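Long-range contact in benzoate transport porin BenP (Acinetobacter baumannii AB307-0294, PDB 5DL8), which forms an outer-membrane beta-barrel that binds calcium ions and probably acts as a porin, perhaps for benzoate: residues 354-367 against 379-391. Residues are numbered along the deposited sequence; the frame is centred on the assembly and turned at random.
Sequences EKNHETESNVILNY and LQYIRIDYNVKHG. With CA (calcium ion), chain H; C8E ((hydroxyethyloxy)tri(ethyloxy)octane), chain C.
Segments 354-367 and 379-391 are the two arms of an antiparallel beta hairpin in the wall of this OprD-family outer-membrane barrel; the axes of their strand portions approach to 4.6 Å. Main-chain hydrogen bonds run in reciprocal pairs from Thr-359 with Asn-387 to Tyr-367 with Leu-379, so the two strands stay in step without a bulge. One face of the sheet carries Glu-358, Glu-360, Ile-364 and Asn-366 together with Gln-380, Ile-382, Ile-384 and Tyr-386. Here the Tyr-386 hydroxyl donates a very short bond, 2.5 Å from OH to Glu-358 OE2. The carboxylate comes in at the ring edge, its plane turned 68° from that of the ring, while OE1 forms a salt bridge with Lys-315. Glu-358 reaches this position with CG lodged between its backbone N and carbonyl carbon (chi1 63°) and the rest of the chain extended. Farther along, Ile-364 and Ile-382 lie side by side, and Gln-380 NE2 donates to an in-plane lone pair of Asn-366 OD1 at 2.9 Å. On the other face Arg-383 grips Asp-385 side-on, NE to OD2 and NH2 to OD1, the latter a 3.0 Å salt bridge; its remaining nitrogen, NH1, pairs with Asp-397. At the open end of the hairpin the Asn-356 amide binds the backbone of His-390 twice: OD1 takes His-390 N at 3.0 Å, nearly straight at 171°, and ND2 donates to His-390 O. These bonds may steady the start of the link to strand 394-406, where Val-388 O and Gly-391 O bind a calcium ion, with Asp-393 as the third protein ligand. Nearby, CB of Lys-389 sits over one face of the His-357 imidazole, 4.2 Å from the ring centroid.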
# COMPACT_ATOMS: atom_id res chain seq x y z
N GLU A 354 -21.80 -14.83 -17.09
CA GLU A 354 -22.15 -15.93 -16.17
C GLU A 354 -21.82 -15.52 -14.76
O GLU A 354 -20.85 -14.80 -14.53
CB GLU A 354 -21.36 -17.23 -16.43
CG GLU A 354 -21.32 -17.71 -17.86
CD GLU A 354 -22.32 -18.78 -18.14
OE1 GLU A 354 -21.85 -19.90 -18.49
OE2 GLU A 354 -23.53 -18.50 -17.99
N LYS A 355 -22.63 -16.04 -13.83
CA LYS A 355 -22.52 -15.74 -12.43
C LYS A 355 -21.20 -16.33 -11.93
O LYS A 355 -20.88 -17.47 -12.25
CB LYS A 355 -23.65 -16.35 -11.67
CG LYS A 355 -25.05 -15.95 -12.16
CD LYS A 355 -26.11 -16.37 -11.15
CE LYS A 355 -26.13 -15.36 -10.02
NZ LYS A 355 -26.00 -16.01 -8.70
N ASN A 356 -20.43 -15.54 -11.17
CA ASN A 356 -19.13 -16.00 -10.74
C ASN A 356 -18.98 -15.95 -9.24
O ASN A 356 -19.68 -15.26 -8.57
CB ASN A 356 -18.05 -15.17 -11.48
CG ASN A 356 -16.78 -15.91 -11.74
OD1 ASN A 356 -16.63 -17.02 -11.34
ND2 ASN A 356 -15.84 -15.25 -12.38
N HIS A 357 -17.96 -16.67 -8.73
CA HIS A 357 -17.59 -16.60 -7.36
C HIS A 357 -16.15 -16.93 -7.20
O HIS A 357 -15.56 -17.68 -8.03
CB HIS A 357 -18.57 -17.47 -6.49
CG HIS A 357 -18.56 -18.95 -6.75
ND1 HIS A 357 -17.60 -19.81 -6.24
CD2 HIS A 357 -19.44 -19.75 -7.39
CE1 HIS A 357 -17.86 -21.06 -6.60
NE2 HIS A 357 -18.99 -21.05 -7.27
N GLU A 358 -15.53 -16.43 -6.12
CA GLU A 358 -14.07 -16.68 -5.97
C GLU A 358 -13.65 -16.68 -4.51
O GLU A 358 -14.36 -16.13 -3.66
CB GLU A 358 -13.28 -15.62 -6.77
CG GLU A 358 -13.54 -14.24 -6.19
CD GLU A 358 -13.02 -13.06 -7.00
OE1 GLU A 358 -13.24 -11.86 -6.52
OE2 GLU A 358 -12.38 -13.31 -8.09
N THR A 359 -12.54 -17.30 -4.21
CA THR A 359 -12.01 -17.38 -2.87
C THR A 359 -10.56 -17.06 -2.86
O THR A 359 -9.84 -17.39 -3.82
CB THR A 359 -12.22 -18.79 -2.16
OG1 THR A 359 -11.56 -19.83 -2.89
CG2 THR A 359 -13.65 -19.13 -2.00
N GLU A 360 -10.07 -16.45 -1.79
CA GLU A 360 -8.61 -16.23 -1.63
C GLU A 360 -8.22 -16.50 -0.18
O GLU A 360 -8.83 -15.95 0.73
CB GLU A 360 -8.22 -14.81 -1.96
CG GLU A 360 -6.66 -14.60 -1.98
CD GLU A 360 -6.20 -13.15 -2.20
OE1 GLU A 360 -6.56 -12.54 -3.25
OE2 GLU A 360 -5.47 -12.64 -1.32
N SER A 361 -7.25 -17.38 0.03
CA SER A 361 -6.66 -17.63 1.34
C SER A 361 -5.23 -17.06 1.35
O SER A 361 -4.58 -16.98 0.32
CB SER A 361 -6.78 -19.14 1.72
OG SER A 361 -6.07 -19.91 0.79
N ASN A 362 -4.81 -16.58 2.48
CA ASN A 362 -3.49 -16.08 2.75
C ASN A 362 -2.96 -16.71 4.07
O ASN A 362 -3.68 -16.66 5.10
CB ASN A 362 -3.53 -14.56 3.07
CG ASN A 362 -4.02 -13.66 1.94
OD1 ASN A 362 -4.21 -14.09 0.81
ND2 ASN A 362 -4.10 -12.38 2.23
N VAL A 363 -1.69 -17.12 4.06
CA VAL A 363 -0.97 -17.51 5.28
C VAL A 363 0.31 -16.62 5.35
O VAL A 363 0.96 -16.45 4.35
CB VAL A 363 -0.59 -19.04 5.24
CG1 VAL A 363 0.24 -19.45 6.47
CG2 VAL A 363 -1.82 -19.94 5.19
N ILE A 364 0.58 -15.97 6.49
CA ILE A 364 1.67 -14.98 6.69
C ILE A 364 2.38 -15.42 7.97
O ILE A 364 1.74 -15.48 9.10
CB ILE A 364 1.06 -13.61 6.86
CG1 ILE A 364 0.15 -13.27 5.65
CG2 ILE A 364 2.12 -12.52 7.09
CD1 ILE A 364 -0.94 -12.31 6.04
N LEU A 365 3.65 -15.80 7.80
CA LEU A 365 4.52 -16.24 8.87
C LEU A 365 5.66 -15.18 9.00
O LEU A 365 6.22 -14.81 7.98
CB LEU A 365 5.08 -17.67 8.54
CG LEU A 365 4.00 -18.81 8.37
CD1 LEU A 365 4.62 -20.22 8.33
CD2 LEU A 365 2.95 -18.82 9.49
N ASN A 366 5.91 -14.64 10.22
CA ASN A 366 6.98 -13.70 10.48
C ASN A 366 7.87 -14.26 11.58
O ASN A 366 7.32 -14.76 12.54
CB ASN A 366 6.50 -12.33 10.89
CG ASN A 366 5.85 -11.64 9.74
OD1 ASN A 366 6.48 -11.33 8.67
ND2 ASN A 366 4.55 -11.46 9.87
N TYR A 367 9.19 -14.25 11.39
CA TYR A 367 10.13 -14.67 12.42
C TYR A 367 11.20 -13.58 12.50
O TYR A 367 11.94 -13.40 11.54
CB TYR A 367 10.77 -16.04 12.16
CG TYR A 367 11.61 -16.45 13.36
CD1 TYR A 367 11.03 -16.66 14.66
CD2 TYR A 367 12.93 -16.47 13.30
CE1 TYR A 367 11.80 -17.00 15.77
CE2 TYR A 367 13.66 -16.81 14.38
CZ TYR A 367 13.10 -17.08 15.62
OH TYR A 367 13.96 -17.41 16.69
N LEU A 379 12.71 -13.29 8.78
CA LEU A 379 12.18 -14.05 7.68
C LEU A 379 10.66 -13.81 7.58
O LEU A 379 9.94 -13.65 8.62
CB LEU A 379 12.38 -15.59 7.85
CG LEU A 379 13.73 -16.13 8.21
CD1 LEU A 379 13.55 -17.61 8.65
CD2 LEU A 379 14.74 -15.96 7.13
N GLN A 380 10.16 -13.88 6.35
CA GLN A 380 8.75 -13.80 6.09
C GLN A 380 8.44 -14.69 4.93
O GLN A 380 9.18 -14.65 3.88
CB GLN A 380 8.34 -12.36 5.73
CG GLN A 380 6.81 -12.12 5.64
CD GLN A 380 6.52 -10.73 5.20
OE1 GLN A 380 6.80 -10.33 4.04
NE2 GLN A 380 6.06 -9.93 6.14
N TYR A 381 7.37 -15.47 5.14
CA TYR A 381 6.77 -16.37 4.19
C TYR A 381 5.23 -16.04 4.08
O TYR A 381 4.46 -16.00 5.11
CB TYR A 381 6.90 -17.84 4.61
CG TYR A 381 6.17 -18.81 3.69
CD1 TYR A 381 6.50 -18.91 2.33
CD2 TYR A 381 5.10 -19.52 4.13
CE1 TYR A 381 5.83 -19.75 1.45
CE2 TYR A 381 4.40 -20.38 3.25
CZ TYR A 381 4.77 -20.48 1.90
OH TYR A 381 4.08 -21.30 1.00
N ILE A 382 4.81 -15.90 2.82
CA ILE A 382 3.46 -15.63 2.44
C ILE A 382 2.99 -16.64 1.41
O ILE A 382 3.68 -16.94 0.36
CB ILE A 382 3.30 -14.19 1.98
CG1 ILE A 382 3.40 -13.29 3.18
CG2 ILE A 382 1.85 -13.94 1.50
CD1 ILE A 382 3.72 -11.86 2.87
N ARG A 383 1.85 -17.25 1.71
CA ARG A 383 1.22 -18.21 0.81
C ARG A 383 -0.17 -17.70 0.39
O ARG A 383 -1.05 -17.48 1.25
CB ARG A 383 1.11 -19.65 1.43
CG ARG A 383 0.29 -20.66 0.66
CD ARG A 383 1.04 -21.05 -0.61
NE ARG A 383 0.19 -21.86 -1.53
CZ ARG A 383 0.64 -22.50 -2.63
NH1 ARG A 383 1.91 -22.48 -2.97
NH2 ARG A 383 -0.20 -23.14 -3.39
N ILE A 384 -0.37 -17.55 -0.92
CA ILE A 384 -1.67 -17.17 -1.49
C ILE A 384 -2.24 -18.29 -2.32
O ILE A 384 -1.52 -18.92 -3.15
CB ILE A 384 -1.50 -15.89 -2.28
CG1 ILE A 384 -1.15 -14.73 -1.30
CG2 ILE A 384 -2.83 -15.46 -2.98
CD1 ILE A 384 -0.31 -13.77 -2.06
N ASP A 385 -3.46 -18.65 -2.04
CA ASP A 385 -4.27 -19.53 -2.92
C ASP A 385 -5.58 -18.80 -3.33
O ASP A 385 -6.47 -18.52 -2.44
CB ASP A 385 -4.65 -20.89 -2.24
CG ASP A 385 -3.41 -21.76 -1.97
OD1 ASP A 385 -3.07 -22.55 -2.92
OD2 ASP A 385 -2.80 -21.66 -0.85
N TYR A 386 -5.73 -18.65 -4.66
CA TYR A 386 -6.87 -18.04 -5.32
C TYR A 386 -7.58 -19.06 -6.14
O TYR A 386 -7.00 -19.74 -6.94
CB TYR A 386 -6.39 -16.88 -6.21
CG TYR A 386 -7.50 -16.23 -7.06
CD1 TYR A 386 -8.48 -15.40 -6.46
CD2 TYR A 386 -7.60 -16.49 -8.44
CE1 TYR A 386 -9.49 -14.82 -7.22
CE2 TYR A 386 -8.64 -15.91 -9.19
CZ TYR A 386 -9.58 -15.06 -8.56
OH TYR A 386 -10.57 -14.48 -9.28
N ASN A 387 -8.89 -19.09 -6.02
CA ASN A 387 -9.73 -19.90 -6.91
C ASN A 387 -11.02 -19.15 -7.33
O ASN A 387 -11.64 -18.48 -6.56
CB ASN A 387 -10.13 -21.24 -6.27
CG ASN A 387 -8.91 -22.14 -5.89
OD1 ASN A 387 -8.54 -23.09 -6.61
ND2 ASN A 387 -8.35 -21.88 -4.74
N VAL A 388 -11.49 -19.48 -8.53
CA VAL A 388 -12.58 -18.75 -9.18
C VAL A 388 -13.33 -19.71 -10.05
O VAL A 388 -12.68 -20.52 -10.72
CB VAL A 388 -12.07 -17.47 -9.93
CG1 VAL A 388 -11.01 -17.75 -11.04
CG2 VAL A 388 -13.25 -16.69 -10.51
N LYS A 389 -14.67 -19.64 -10.11
CA LYS A 389 -15.38 -20.54 -11.03
C LYS A 389 -15.09 -20.29 -12.56
O LYS A 389 -14.81 -21.24 -13.33
CB LYS A 389 -16.85 -20.45 -10.76
CG LYS A 389 -17.69 -21.51 -11.46
CD LYS A 389 -19.20 -21.22 -11.30
CE LYS A 389 -20.01 -22.37 -11.90
NZ LYS A 389 -21.44 -22.10 -11.69
N HIS A 390 -15.15 -19.03 -13.00
CA HIS A 390 -14.65 -18.62 -14.34
C HIS A 390 -13.43 -17.69 -14.24
O HIS A 390 -13.53 -16.52 -13.80
CB HIS A 390 -15.78 -17.97 -15.13
CG HIS A 390 -16.96 -18.84 -15.27
ND1 HIS A 390 -18.04 -18.79 -14.41
CD2 HIS A 390 -17.25 -19.81 -16.16
CE1 HIS A 390 -18.95 -19.68 -14.78
NE2 HIS A 390 -18.48 -20.33 -15.83
N GLY A 391 -12.28 -18.19 -14.65
CA GLY A 391 -11.03 -17.49 -14.52
C GLY A 391 -9.90 -18.47 -14.17
O GLY A 391 -10.03 -19.76 -14.18
CA CA H . -10.99 -21.62 -12.59
O12 C8E C . 15.25 -20.97 11.33
C13 C8E C . 16.28 -20.32 12.04
C14 C8E C . 16.01 -20.36 13.55
O15 C8E C . 17.27 -20.21 14.28
C16 C8E C . 17.32 -19.38 15.45
C17 C8E C . 16.59 -20.08 16.59
O18 C8E C . 16.84 -19.38 17.83
C19 C8E C . 15.83 -19.73 18.80
C20 C8E C . 16.34 -19.50 20.22
O21 C8E C . 16.84 -18.16 20.33
O HOH W 1 -9.01 -20.08 -2.72
O HOH W 2 -3.40 -19.86 1.28
O HOH W 3 9.04 -11.06 8.96